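Side-chain contacts in beta-N-acetylhexosaminidase (PDB 5BZA), which probably hydrolyses terminal non-reducing N-acetyl-D-hexosamine residues of N-acetyl-beta-D-hexosaminides, as a thermostable member of glycoside hydrolase family 3: residues 254-257 against 258-262; 283-286 against 287-291; 88-91 against 92-96; 190-193 against 194-198; 367-370 against 371-374. One frame throughout, in Å; residues are numbered along the deposited sequence.

Contact 1 of 5, residues 254-257 against 258-262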
loop_
_atom_site.group_PDB
_atom_site.type_symbol
_atom_site.label_atom_id
_atom_site.label_comp_id
_atom_site.label_asym_id
_atom_site.label_seq_id
_atom_site.Cartn_x
_atom_site.Cartn_y
_atom_site.Cartn_z
ATOM N N GLU B 254 14.220 -16.021 29.647
ATOM C CA GLU B 254 13.960 -16.470 31.011
ATOM C C GLU B 254 14.583 -17.833 31.405
ATOM O O GLU B 254 14.319 -18.353 32.503
ATOM C CB GLU B 254 12.471 -16.489 31.267
ATOM C CG GLU B 254 12.012 -15.104 31.593
ATOM C CD GLU B 254 10.619 -15.100 32.104
ATOM O OE1 GLU B 254 9.927 -16.130 31.894
ATOM O OE2 GLU B 254 10.224 -14.079 32.721
ATOM N N ASN B 255 15.463 -18.355 30.552
ATOM C CA ASN B 255 16.064 -19.672 30.741
ATOM C C ASN B 255 17.543 -19.671 30.433
ATOM O O ASN B 255 18.296 -20.596 30.792
ATOM C CB ASN B 255 15.350 -20.681 29.845
ATOM C CG ASN B 255 13.917 -20.898 30.258
ATOM O OD1 ASN B 255 13.642 -21.096 31.440
ATOM N ND2 ASN B 255 12.991 -20.853 29.301
ATOM N N PHE B 256 17.994 -18.610 29.793
ATOM C CA PHE B 256 19.385 -18.540 29.439
ATOM C C PHE B 256 19.868 -17.117 29.610
ATOM O O PHE B 256 19.087 -16.170 29.548
ATOM C CB PHE B 256 19.604 -19.047 28.001
ATOM C CG PHE B 256 19.144 -20.476 27.788
ATOM C CD1 PHE B 256 17.813 -20.758 27.514
ATOM C CD2 PHE B 256 20.023 -21.542 27.961
ATOM C CE1 PHE B 256 17.368 -22.063 27.373
ATOM C CE2 PHE B 256 19.587 -22.854 27.830
ATOM C CZ PHE B 256 18.264 -23.112 27.531
ATOM N N SER B 257 21.160 -16.964 29.840
ATOM C CA SER B 257 21.728 -15.642 29.918
ATOM C C SER B 257 21.987 -15.193 28.494
ATOM O O SER B 257 22.057 -16.045 27.581
ATOM C CB SER B 257 23.026 -15.648 30.729
ATOM O OG SER B 257 24.100 -16.232 29.992
ATOM N N VAL B 258 22.106 -13.876 28.299
ATOM C CA VAL B 258 22.473 -13.320 27.005
ATOM C C VAL B 258 23.743 -14.015 26.515
ATOM O O VAL B 258 23.853 -14.435 25.350
ATOM C CB VAL B 258 22.750 -11.767 27.054
ATOM C CG1 VAL B 258 23.415 -11.310 25.760
ATOM C CG2 VAL B 258 21.469 -10.957 27.319
ATOM N N GLU B 259 24.699 -14.143 27.426
ATOM C CA GLU B 259 25.991 -14.714 27.085
ATOM C C GLU B 259 25.769 -16.185 26.624
ATOM O O GLU B 259 26.372 -16.653 25.641
ATOM C CB GLU B 259 26.924 -14.633 28.300
ATOM C CG GLU B 259 28.374 -15.013 28.041
ATOM C CD GLU B 259 29.101 -15.501 29.300
ATOM O OE1 GLU B 259 28.568 -16.425 29.988
ATOM O OE2 GLU B 259 30.167 -14.912 29.630
ATOM N N GLU B 260 24.871 -16.892 27.312
ATOM C CA GLU B 260 24.552 -18.282 26.965
ATOM C C GLU B 260 23.851 -18.349 25.583
ATOM O O GLU B 260 24.219 -19.155 24.711
ATOM C CB GLU B 260 23.679 -18.925 28.060
ATOM C CG GLU B 260 24.411 -19.370 29.358
ATOM C CD GLU B 260 23.412 -19.727 30.475
ATOM O OE1 GLU B 260 22.271 -19.226 30.382
ATOM O OE2 GLU B 260 23.726 -20.493 31.435
ATOM N N ALA B 261 22.843 -17.501 25.385
ATOM C CA ALA B 261 22.129 -17.437 24.100
ATOM C C ALA B 261 23.084 -17.211 22.932
ATOM O O ALA B 261 23.047 -17.928 21.919
ATOM C CB ALA B 261 21.079 -16.348 24.136
ATOM N N VAL B 262 23.961 -16.225 23.081
ATOM C CA VAL B 262 24.937 -15.930 22.041
ATOM C C VAL B 262 25.885 -17.102 21.776
ATOM O O VAL B 262 26.069 -17.508 20.593
ATOM C CB VAL B 262 25.713 -14.658 22.381
ATOM C CG1 VAL B 262 26.853 -14.436 21.404
ATOM C CG2 VAL B 262 24.741 -13.469 22.340
HETATM O O HOH W 1 20.907 -21.427 31.873
HETATM O O HOH W 2 26.375 -16.921 31.776
#
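Glu260 folds back from the first turn of helix 258-268 onto Ser257, the residue that caps this helix. Glu260 CB lies 3.3 Å from Ser257 OG. With CG beside the backbone N (chi1 -77°), the side chain rises past the same hydroxyl, Glu260 CG standing 3.2 Å from Ser257 OG. Beyond CG it runs extended and delivers OE1 to the backbone: Ser257 N donates to Glu260 OE1 at 2.6 Å, meeting it on the anti side and 27° out of the carboxylate plane. OE1 also stands 3.6 Å from Phe256 CB, the ring and carboxylate planes being 64° apart. The return bond, from Glu260 N to Ser257 OG (2.9 Å), completes a capping box. A water joins Ser257 OG to Glu259 OE1, while Glu259 OE2 makes a salt bridge with Lys290 of helix 281-293. With an alanine at Glu260, Ser257 N would lose its carboxylate acceptor and the loop entering the helix would probably be freer to turn. The capping box thus pairs a backbone N-H at the helix start with a carboxylate, and the positive end of the helix dipole is likely to stabilise the negative charge of Glu260.

Contact 2 of 5, residues 283-286 against 287-291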
loop_
_atom_site.group_PDB
_atom_site.type_symbol
_atom_site.label_atom_id
_atom_site.label_comp_id
_atom_site.label_asym_id
_atom_site.label_seq_id
_atom_site.Cartn_x
_atom_site.Cartn_y
_atom_site.Cartn_z
ATOM N N VAL B 283 24.587 -4.662 24.403
ATOM C CA VAL B 283 24.795 -5.800 25.315
ATOM C C VAL B 283 25.185 -7.060 24.548
ATOM O O VAL B 283 26.319 -7.549 24.672
ATOM C CB VAL B 283 23.579 -6.100 26.170
ATOM C CG1 VAL B 283 23.874 -7.281 27.022
ATOM C CG2 VAL B 283 23.290 -4.899 27.043
ATOM N N TYR B 284 24.272 -7.549 23.714
ATOM C CA TYR B 284 24.567 -8.719 22.909
ATOM C C TYR B 284 25.872 -8.569 22.165
ATOM O O TYR B 284 26.702 -9.487 22.172
ATOM C CB TYR B 284 23.433 -8.984 21.950
ATOM C CG TYR B 284 22.238 -9.544 22.638
ATOM C CD1 TYR B 284 21.392 -8.716 23.350
ATOM C CD2 TYR B 284 21.957 -10.909 22.595
ATOM C CE1 TYR B 284 20.277 -9.207 23.991
ATOM C CE2 TYR B 284 20.837 -11.417 23.222
ATOM C CZ TYR B 284 20.003 -10.556 23.929
ATOM O OH TYR B 284 18.888 -11.032 24.584
ATOM N N TYR B 285 26.082 -7.397 21.572
ATOM C CA TYR B 285 27.272 -7.177 20.755
ATOM C C TYR B 285 28.511 -7.392 21.629
ATOM O O TYR B 285 29.461 -8.108 21.252
ATOM C CB TYR B 285 27.283 -5.756 20.142
ATOM C CG TYR B 285 28.395 -5.523 19.148
ATOM C CD1 TYR B 285 28.197 -5.803 17.803
ATOM C CD2 TYR B 285 29.637 -5.035 19.546
ATOM C CE1 TYR B 285 29.202 -5.607 16.877
ATOM C CE2 TYR B 285 30.660 -4.840 18.622
ATOM C CZ TYR B 285 30.424 -5.115 17.287
ATOM O OH TYR B 285 31.399 -4.929 16.348
ATOM N N GLU B 286 28.509 -6.753 22.798
ATOM C CA GLU B 286 29.718 -6.785 23.616
ATOM C C GLU B 286 29.874 -8.229 24.069
ATOM O O GLU B 286 30.993 -8.777 24.108
ATOM C CB GLU B 286 29.657 -5.819 24.818
ATOM C CG GLU B 286 29.783 -4.299 24.448
ATOM C CD GLU B 286 31.059 -3.917 23.646
ATOM O OE1 GLU B 286 32.190 -4.320 24.033
ATOM O OE2 GLU B 286 30.923 -3.169 22.637
ATOM N N SER B 287 28.733 -8.860 24.344
ATOM C CA SER B 287 28.763 -10.238 24.807
ATOM C C SER B 287 29.447 -11.083 23.738
ATOM O O SER B 287 30.362 -11.875 24.056
ATOM C CB SER B 287 27.370 -10.749 25.128
ATOM O OG SER B 287 27.474 -12.048 25.651
ATOM N N LEU B 288 29.077 -10.864 22.472
ATOM C CA LEU B 288 29.650 -11.680 21.420
ATOM C C LEU B 288 31.151 -11.522 21.479
ATOM O O LEU B 288 31.898 -12.519 21.528
ATOM C CB LEU B 288 29.132 -11.280 20.051
ATOM C CG LEU B 288 29.780 -12.050 18.897
ATOM C CD1 LEU B 288 29.482 -13.527 19.077
ATOM C CD2 LEU B 288 29.221 -11.537 17.551
ATOM N N LYS B 289 31.592 -10.274 21.577
ATOM C CA LYS B 289 33.019 -10.000 21.536
ATOM C C LYS B 289 33.740 -10.679 22.688
ATOM O O LYS B 289 34.795 -11.273 22.494
ATOM C CB LYS B 289 33.285 -8.515 21.577
ATOM C CG LYS B 289 33.225 -7.865 20.226
ATOM C CD LYS B 289 33.416 -6.386 20.388
ATOM C CE LYS B 289 34.700 -6.096 21.113
ATOM N NZ LYS B 289 35.764 -5.734 20.140
ATOM N N LYS B 290 33.136 -10.640 23.872
ATOM C CA LYS B 290 33.762 -11.250 25.020
ATOM C C LYS B 290 33.991 -12.727 24.714
ATOM O O LYS B 290 35.106 -13.228 24.890
ATOM C CB LYS B 290 32.895 -11.102 26.268
ATOM C CG LYS B 290 33.474 -11.814 27.491
ATOM C CD LYS B 290 32.474 -11.798 28.657
ATOM C CE LYS B 290 32.754 -12.888 29.698
ATOM N NZ LYS B 290 31.682 -12.920 30.758
ATOM N N LEU B 291 32.943 -13.393 24.217
ATOM C CA LEU B 291 32.967 -14.836 24.003
ATOM C C LEU B 291 33.924 -15.173 22.886
ATOM O O LEU B 291 34.405 -16.297 22.791
ATOM C CB LEU B 291 31.561 -15.358 23.694
ATOM C CG LEU B 291 30.568 -15.102 24.826
ATOM C CD1 LEU B 291 29.166 -15.644 24.559
ATOM C CD2 LEU B 291 31.144 -15.752 26.074
#
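Tyr285 and Lys289 are brought together by different first torsions: the ring of Tyr285 swings anti to its main-chain nitrogen (chi1 -173°), whereas CG of Lys289 stays beside its own (chi1 -85°). The two are an i/i+4 pair on helix 281-293, which follows strand 273-275, the last of the eight parallel strands of the TIM-barrel domain. From there the extended chi2 of Lys289 (176°) brings its methylene CD to Tyr285 CE2 at 3.6 Å, with Tyr285 CD2 a little farther off. The side chains cross obliquely, so the touch is aliphatic carbon against ring carbon, while the bend at chi3 (56°) only turns CE and the ammonium end of the lysine away from the ring. Glu286, bent at chi2, keeps its OE1 5.5 Å from Lys289 NZ, too far for an ion pair in contact, although the opposite charges may attract weakly.

Beneath these side chains the helical ladder is regular. Lys289 N donates to Tyr285 O at 3.1 Å, which sets the spacing of the pair, and Leu288 N and Lys290 N bond in the same way to Tyr284 O and Glu286 O. Tyr285 and Lys289 both rest on Leu5, and Tyr285 meets Tyr27 in an edge-to-face stack. The buried side of the helix sends Tyr284 and Leu288 onto Phe9 of barrel strand 9-13. Ser287 tucks close against the preceding turn: its N donates to Val283 O at 2.8 Å, and its CB lies 3.3 Å from Tyr284 O.

Contact 3 of 5, residues 88-91 against 92-96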
loop_
_atom_site.group_PDB
_atom_site.type_symbol
_atom_site.label_atom_id
_atom_site.label_comp_id
_atom_site.label_asym_id
_atom_site.label_seq_id
_atom_site.Cartn_x
_atom_site.Cartn_y
_atom_site.Cartn_z
ATOM N N ASP B 88 -5.214 -24.558 -4.777
ATOM C CA ASP B 88 -4.062 -24.718 -5.656
ATOM C C ASP B 88 -2.870 -23.828 -5.269
ATOM O O ASP B 88 -2.970 -22.589 -5.311
ATOM C CB ASP B 88 -4.476 -24.373 -7.089
ATOM C CG ASP B 88 -3.416 -24.741 -8.123
ATOM O OD1 ASP B 88 -2.220 -24.852 -7.800
ATOM O OD2 ASP B 88 -3.797 -24.882 -9.297
ATOM N N PRO B 89 -1.724 -24.459 -4.933
ATOM C CA PRO B 89 -0.531 -23.739 -4.464
ATOM C C PRO B 89 -0.033 -22.640 -5.431
ATOM O O PRO B 89 0.620 -21.657 -4.999
ATOM C CB PRO B 89 0.532 -24.862 -4.323
ATOM C CG PRO B 89 -0.037 -26.048 -5.030
ATOM C CD PRO B 89 -1.524 -25.923 -4.929
ATOM N N VAL B 90 -0.352 -22.780 -6.708
ATOM C CA VAL B 90 0.001 -21.741 -7.671
ATOM C C VAL B 90 -0.478 -20.359 -7.230
ATOM O O VAL B 90 0.263 -19.392 -7.308
ATOM C CB VAL B 90 -0.570 -22.071 -9.077
ATOM C CG1 VAL B 90 -0.692 -20.823 -9.943
ATOM C CG2 VAL B 90 0.298 -23.122 -9.714
ATOM N N PHE B 91 -1.696 -20.287 -6.725
ATOM C CA PHE B 91 -2.217 -19.043 -6.179
ATOM C C PHE B 91 -1.347 -18.524 -5.036
ATOM O O PHE B 91 -1.202 -17.314 -4.875
ATOM C CB PHE B 91 -3.671 -19.212 -5.753
ATOM C CG PHE B 91 -4.608 -19.242 -6.910
ATOM C CD1 PHE B 91 -4.970 -18.048 -7.560
ATOM C CD2 PHE B 91 -5.069 -20.441 -7.407
ATOM C CE1 PHE B 91 -5.794 -18.066 -8.651
ATOM C CE2 PHE B 91 -5.896 -20.466 -8.490
ATOM C CZ PHE B 91 -6.278 -19.264 -9.120
ATOM N N THR B 92 -0.752 -19.408 -4.235
ATOM C CA THR B 92 0.172 -18.940 -3.194
ATOM C C THR B 92 1.451 -18.307 -3.791
ATOM O O THR B 92 1.939 -17.257 -3.317
ATOM C CB THR B 92 0.560 -20.104 -2.227
ATOM O OG1 THR B 92 -0.653 -20.661 -1.670
ATOM C CG2 THR B 92 1.524 -19.628 -1.148
ATOM N N GLY B 93 2.010 -18.959 -4.808
ATOM C CA GLY B 93 3.160 -18.397 -5.501
ATOM C C GLY B 93 2.830 -17.018 -6.104
ATOM O O GLY B 93 3.636 -16.092 -6.002
ATOM N N ARG B 94 1.654 -16.883 -6.724
ATOM C CA ARG B 94 1.252 -15.593 -7.333
ATOM C C ARG B 94 1.102 -14.495 -6.253
ATOM O O ARG B 94 1.571 -13.348 -6.427
ATOM C CB ARG B 94 -0.046 -15.771 -8.139
ATOM C CG ARG B 94 0.078 -16.711 -9.361
ATOM C CD ARG B 94 -1.162 -16.685 -10.296
ATOM N NE ARG B 94 -0.958 -17.580 -11.457
ATOM C CZ ARG B 94 -1.887 -18.372 -12.022
ATOM N NH1 ARG B 94 -3.126 -18.448 -11.539
ATOM N NH2 ARG B 94 -1.554 -19.140 -13.066
ATOM N N TYR B 95 0.499 -14.842 -5.121
ATOM C CA TYR B 95 0.382 -13.863 -4.063
ATOM C C TYR B 95 1.789 -13.446 -3.581
ATOM O O TYR B 95 2.061 -12.280 -3.328
ATOM C CB TYR B 95 -0.409 -14.418 -2.885
ATOM C CG TYR B 95 -0.154 -13.621 -1.629
ATOM C CD1 TYR B 95 -0.676 -12.338 -1.481
ATOM C CD2 TYR B 95 0.684 -14.114 -0.624
ATOM C CE1 TYR B 95 -0.421 -11.577 -0.337
ATOM C CE2 TYR B 95 0.958 -13.368 0.497
ATOM C CZ TYR B 95 0.401 -12.092 0.642
ATOM O OH TYR B 95 0.665 -11.363 1.787
ATOM N N CYS B 96 2.671 -14.416 -3.380
ATOM C CA CYS B 96 3.970 -14.076 -2.819
ATOM C C CYS B 96 4.809 -13.322 -3.863
ATOM O O CYS B 96 5.681 -12.516 -3.540
ATOM C CB CYS B 96 4.694 -15.336 -2.313
ATOM S SG CYS B 96 3.920 -16.046 -0.834
HETATM O O HOH W 3 -2.666 -21.515 -3.076
#
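Arg94 lays its guanidinium group across Val90, whose CG1 methyl sits over the centre of the flat group, 3.4 Å from Arg94 CZ. The same guanidinium turns its edge to Phe91: Arg94 NH1 stands above one face of the ring, displaced toward the rim, at 4.0 Å from Phe91 CE1. Ring and guanidinium planes are 84° apart, and Arg94 CZ is 5.4 Å from the centroid of the Phe91 ring, so any cation-pi attraction is weak at most.

The extended course of the arginine from CG to NE takes it back along the helix, and CG1 of Val90, anti to the backbone N (chi1 158°), lies beneath it. The main chain sets the spacing of the two residues, Arg94 N donating to Val90 O at 2.9 Å. One step further out, Asp88 caps the helix: Val90 N donates to Asp88 OD1 at 3.0 Å, reaching it from above the carboxylate plane. Asp88 O lies in the plane of the Phe91 ring, at its edge, and a water links this carbonyl to Thr92 OG1.

Beyond this shell the second subunit closes over the helix, with its Leu324 packed on Arg94 and Tyr95 and its Glu327 on Phe91. Thr92 faces His142 of helix 136-153. Asp88 followed by Pro89 is a classic N-cap and first-turn pair. Here it opens helix 89-106, the crossover helix between parallel strands 59-62 and 110-111 of the TIM barrel, at a point where the barrel meets its partner chain.

Contact 4 of 5, residues 190-193 against 194-198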
loop_
_atom_site.group_PDB
_atom_site.type_symbol
_atom_site.label_atom_id
_atom_site.label_comp_id
_atom_site.label_asym_id
_atom_site.label_seq_id
_atom_site.Cartn_x
_atom_site.Cartn_y
_atom_site.Cartn_z
ATOM N N ASP B 190 7.087 -32.481 10.132
ATOM C CA ASP B 190 7.377 -31.085 10.362
ATOM C C ASP B 190 8.501 -30.625 9.459
ATOM O O ASP B 190 8.498 -29.451 8.995
ATOM C CB ASP B 190 7.711 -30.804 11.821
ATOM C CG ASP B 190 6.617 -31.279 12.778
ATOM O OD1 ASP B 190 6.440 -32.527 12.926
ATOM O OD2 ASP B 190 5.934 -30.418 13.411
ATOM N N LEU B 191 9.454 -31.529 9.201
ATOM C CA LEU B 191 10.618 -31.152 8.399
ATOM C C LEU B 191 10.428 -31.273 6.893
ATOM O O LEU B 191 11.248 -30.745 6.155
ATOM C CB LEU B 191 11.846 -31.978 8.816
ATOM C CG LEU B 191 12.601 -31.496 10.065
ATOM C CD1 LEU B 191 13.643 -32.548 10.531
ATOM C CD2 LEU B 191 13.239 -30.127 9.808
ATOM N N LEU B 192 9.367 -31.961 6.459
ATOM C CA LEU B 192 9.151 -32.240 5.038
ATOM C C LEU B 192 9.094 -30.935 4.178
ATOM O O LEU B 192 9.741 -30.858 3.112
ATOM C CB LEU B 192 7.863 -33.062 4.845
ATOM C CG LEU B 192 7.506 -33.388 3.390
ATOM C CD1 LEU B 192 8.507 -34.372 2.776
ATOM C CD2 LEU B 192 6.059 -33.867 3.191
ATOM N N PRO B 193 8.351 -29.906 4.642
ATOM C CA PRO B 193 8.321 -28.682 3.834
ATOM C C PRO B 193 9.687 -27.974 3.819
ATOM O O PRO B 193 10.082 -27.421 2.764
ATOM C CB PRO B 193 7.236 -27.826 4.523
ATOM C CG PRO B 193 7.020 -28.426 5.841
ATOM C CD PRO B 193 7.383 -29.847 5.761
ATOM N N PHE B 194 10.409 -27.995 4.947
ATOM C CA PHE B 194 11.793 -27.482 4.957
ATOM C C PHE B 194 12.709 -28.201 3.929
ATOM O O PHE B 194 13.505 -27.558 3.214
ATOM C CB PHE B 194 12.392 -27.539 6.359
ATOM C CG PHE B 194 11.741 -26.583 7.350
ATOM C CD1 PHE B 194 10.602 -26.957 8.065
ATOM C CD2 PHE B 194 12.291 -25.332 7.595
ATOM C CE1 PHE B 194 10.003 -26.079 8.977
ATOM C CE2 PHE B 194 11.699 -24.453 8.511
ATOM C CZ PHE B 194 10.548 -24.841 9.207
ATOM N N ARG B 195 12.608 -29.534 3.898
ATOM C CA ARG B 195 13.348 -30.370 2.968
ATOM C C ARG B 195 13.000 -30.002 1.520
ATOM O O ARG B 195 13.872 -29.983 0.630
ATOM C CB ARG B 195 13.063 -31.854 3.256
ATOM C CG ARG B 195 13.702 -32.348 4.575
ATOM C CD ARG B 195 13.137 -33.692 5.129
ATOM N NE ARG B 195 13.232 -34.779 4.168
ATOM C CZ ARG B 195 12.343 -35.767 4.068
ATOM N NH1 ARG B 195 11.294 -35.825 4.897
ATOM N NH2 ARG B 195 12.507 -36.709 3.143
ATOM N N ARG B 196 11.729 -29.731 1.284
ATOM C CA ARG B 196 11.258 -29.346 -0.045
ATOM C C ARG B 196 11.957 -28.072 -0.522
ATOM O O ARG B 196 12.392 -27.970 -1.702
ATOM C CB ARG B 196 9.731 -29.152 -0.055
ATOM C CG ARG B 196 9.121 -28.856 -1.478
ATOM C CD ARG B 196 9.281 -30.037 -2.450
ATOM N NE ARG B 196 8.834 -31.302 -1.850
ATOM C CZ ARG B 196 7.570 -31.712 -1.755
ATOM N NH1 ARG B 196 6.584 -30.970 -2.265
ATOM N NH2 ARG B 196 7.303 -32.888 -1.168
ATOM N N ILE B 197 12.072 -27.102 0.380
ATOM C CA ILE B 197 12.758 -25.871 0.003
ATOM C C ILE B 197 14.263 -26.153 -0.247
ATOM O O ILE B 197 14.849 -25.644 -1.241
ATOM C CB ILE B 197 12.621 -24.727 1.068
ATOM C CG1 ILE B 197 11.147 -24.471 1.481
ATOM C CG2 ILE B 197 13.394 -23.475 0.615
ATOM C CD1 ILE B 197 10.164 -24.491 0.351
ATOM N N PHE B 198 14.888 -26.955 0.627
ATOM C CA PHE B 198 16.354 -27.192 0.495
ATOM C C PHE B 198 16.761 -27.958 -0.769
ATOM O O PHE B 198 17.887 -27.827 -1.230
ATOM C CB PHE B 198 16.922 -27.915 1.726
ATOM C CG PHE B 198 16.695 -27.176 2.998
ATOM C CD1 PHE B 198 16.746 -25.774 3.007
ATOM C CD2 PHE B 198 16.434 -27.858 4.186
ATOM C CE1 PHE B 198 16.553 -25.051 4.207
ATOM C CE2 PHE B 198 16.209 -27.159 5.379
ATOM C CZ PHE B 198 16.256 -25.752 5.392
#
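Arg195 N donates to Leu191 O at 2.9 Å, and the same carbonyl oxygen is flanked by aliphatic carbon, with Arg195 CG only 3.3 Å from Leu191 O. The bond belongs to the short helix 192-198, packed on the outside of the TIM barrel against strand 156-162 and helix 136-153. Arg195 first runs along this carbonyl and then bends at chi3 (56°), which brings its guanidinium over the leucine one residue on: Leu192 CD1 lies over one face of it, 3.8 Å from Arg195 NH1. Trp187 gives the same arginine a cation-pi partner. Arg196 curls at chi2 and chi3, and its guanidinium ends 4.4 Å from Leu192 CD1, measured from NH2, where it forms a salt bridge with Glu137. The two arginines therefore flank one leucine methyl while their charges are directed to different partners.

On the buried side, the Phe194 ring presents its edge to the main chain: Asp190 O lies near the ring plane, 3.4 Å from Phe194 CD1. Looser apolar packing joins Leu191 CD2 to Phe194 CB at 4.4 Å, and both residues pack on strand 156-162, Leu191 on Phe162 and Phe194 on Ile159. One turn later Ile197 N donates to Pro193 O at 3.1 Å, and Ile197 CG1 comes within 3.4 Å of that carbonyl oxygen.

Contact 5 of 5, residues 367-370 against 371-374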
loop_
_atom_site.group_PDB
_atom_site.type_symbol
_atom_site.label_atom_id
_atom_site.label_comp_id
_atom_site.label_asym_id
_atom_site.label_seq_id
_atom_site.Cartn_x
_atom_site.Cartn_y
_atom_site.Cartn_z
ATOM N N TYR B 367 -3.242 17.869 7.932
ATOM C CA TYR B 367 -3.354 18.885 8.982
ATOM C C TYR B 367 -3.486 18.195 10.311
ATOM O O TYR B 367 -2.825 18.572 11.271
ATOM C CB TYR B 367 -4.551 19.821 8.764
ATOM C CG TYR B 367 -4.520 20.555 7.453
ATOM C CD1 TYR B 367 -3.312 20.843 6.836
ATOM C CD2 TYR B 367 -5.694 21.027 6.865
ATOM C CE1 TYR B 367 -3.263 21.527 5.639
ATOM C CE2 TYR B 367 -5.657 21.732 5.658
ATOM C CZ TYR B 367 -4.439 21.971 5.047
ATOM O OH TYR B 367 -4.376 22.663 3.856
ATOM N N ASP B 368 -4.378 17.215 10.367
ATOM C CA ASP B 368 -4.532 16.413 11.587
ATOM C C ASP B 368 -3.222 15.801 12.066
ATOM O O ASP B 368 -3.003 15.646 13.266
ATOM C CB ASP B 368 -5.527 15.261 11.370
ATOM C CG ASP B 368 -6.962 15.724 11.325
ATOM O OD1 ASP B 368 -7.209 16.893 11.650
ATOM O OD2 ASP B 368 -7.848 14.916 10.971
ATOM N N LEU B 369 -2.335 15.466 11.139
ATOM C CA LEU B 369 -1.112 14.776 11.532
ATOM C C LEU B 369 0.014 15.723 11.991
ATOM O O LEU B 369 0.954 15.295 12.671
ATOM C CB LEU B 369 -0.651 13.875 10.379
ATOM C CG LEU B 369 -1.378 12.516 10.479
ATOM C CD1 LEU B 369 -1.139 11.614 9.272
ATOM C CD2 LEU B 369 -1.010 11.784 11.795
ATOM N N ILE B 370 -0.086 17.006 11.641
ATOM C CA ILE B 370 0.954 17.985 12.035
ATOM C C ILE B 370 1.353 17.997 13.544
ATOM O O ILE B 370 2.550 18.130 13.886
ATOM C CB ILE B 370 0.517 19.442 11.589
ATOM C CG1 ILE B 370 0.461 19.514 10.059
ATOM C CG2 ILE B 370 1.452 20.530 12.175
ATOM C CD1 ILE B 370 0.130 20.938 9.461
ATOM N N PRO B 371 0.369 17.937 14.455
ATOM C CA PRO B 371 0.726 17.906 15.888
ATOM C C PRO B 371 1.607 16.707 16.299
ATOM O O PRO B 371 2.586 16.894 17.038
ATOM C CB PRO B 371 -0.638 17.832 16.590
ATOM C CG PRO B 371 -1.559 18.498 15.605
ATOM C CD PRO B 371 -1.086 18.058 14.262
ATOM N N GLU B 372 1.260 15.507 15.843
ATOM C CA GLU B 372 2.056 14.312 16.141
ATOM C C GLU B 372 3.510 14.562 15.741
ATOM O O GLU B 372 4.428 14.402 16.559
ATOM C CB GLU B 372 1.481 13.083 15.413
ATOM C CG GLU B 372 2.237 11.767 15.635
ATOM C CD GLU B 372 1.790 10.653 14.675
ATOM O OE1 GLU B 372 0.599 10.248 14.734
ATOM O OE2 GLU B 372 2.623 10.215 13.825
ATOM N N VAL B 373 3.709 15.047 14.523
ATOM C CA VAL B 373 5.060 15.238 13.997
ATOM C C VAL B 373 5.818 16.316 14.777
ATOM O O VAL B 373 7.017 16.198 15.096
ATOM C CB VAL B 373 5.012 15.636 12.515
ATOM C CG1 VAL B 373 6.432 15.732 11.951
ATOM C CG2 VAL B 373 4.159 14.649 11.714
ATOM N N ALA B 374 5.107 17.385 15.089
ATOM C CA ALA B 374 5.733 18.500 15.784
ATOM C C ALA B 374 6.199 18.022 17.142
ATOM O O ALA B 374 7.291 18.382 17.586
ATOM C CB ALA B 374 4.785 19.681 15.908
#
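The compact ring of Pro371 sits against peptide groups of the preceding turn, its CD 3.2 Å from Asp368 O and 3.5 Å from Tyr367 O. This is a proline kink within helix 364-377, the helix that links parallel strands 347-352 and 380-386 of the C-terminal alpha/beta domain. Pro371 has no N-H to give, and the regular i/i+4 ladder is interrupted at Pro371 and Glu372. The ladder recovers by degrees: Val373 N gives Leu369 O a weak bond of 3.3 Å, and Ala374 N then donates to Ile370 O at a normal 2.9 Å. Packing beside the ring is tight, with Ile370 CB at 3.4 Å from Pro371 CD. Ile370 places CG1 beside its backbone N (chi1 -65°) and CG2 beside its carbonyl carbon, and this second branch lies 3.6 Å from Pro371 N.

With an alanine in place of Pro371, the ring carbons CG and CD that press on the preceding turn would be gone, and the kink would probably lose its wedge while the packing on Val383 of strand 380-386 opened. Asp368 holds Arg385 of that strand in a salt bridge, and Val373 packs on Tyr456 and Phe459 of helix 452-463. Leu369 and Glu372 lie side by side and point the same way. Glu372 OE2 is hydrogen-bonded to Tyr43, while Glu372 OE1 rests 3.7 Å from Leu369 CD2.

In the fold
Along the chain the order is contact 3, contact 4, contact 1, contact 2 and contact 5. The first four belong to the TIM-barrel domain, on helices around its eight parallel strands; contact 5 lies in the C-terminal domain, on a helix over the mixed sheet, with its centre about 40 Å or more from the others. Contacts 1 and 2, centres about 12 Å apart, touch directly, Val258 packing on Tyr284, so helices 258-268 and 281-293 are joined side by side. Contacts 3 and 4 lie about 18 Å apart between centres without touching, both against helix 136-153. Contact 3 alone reaches the second subunit, tying the barrel surface to the dimer.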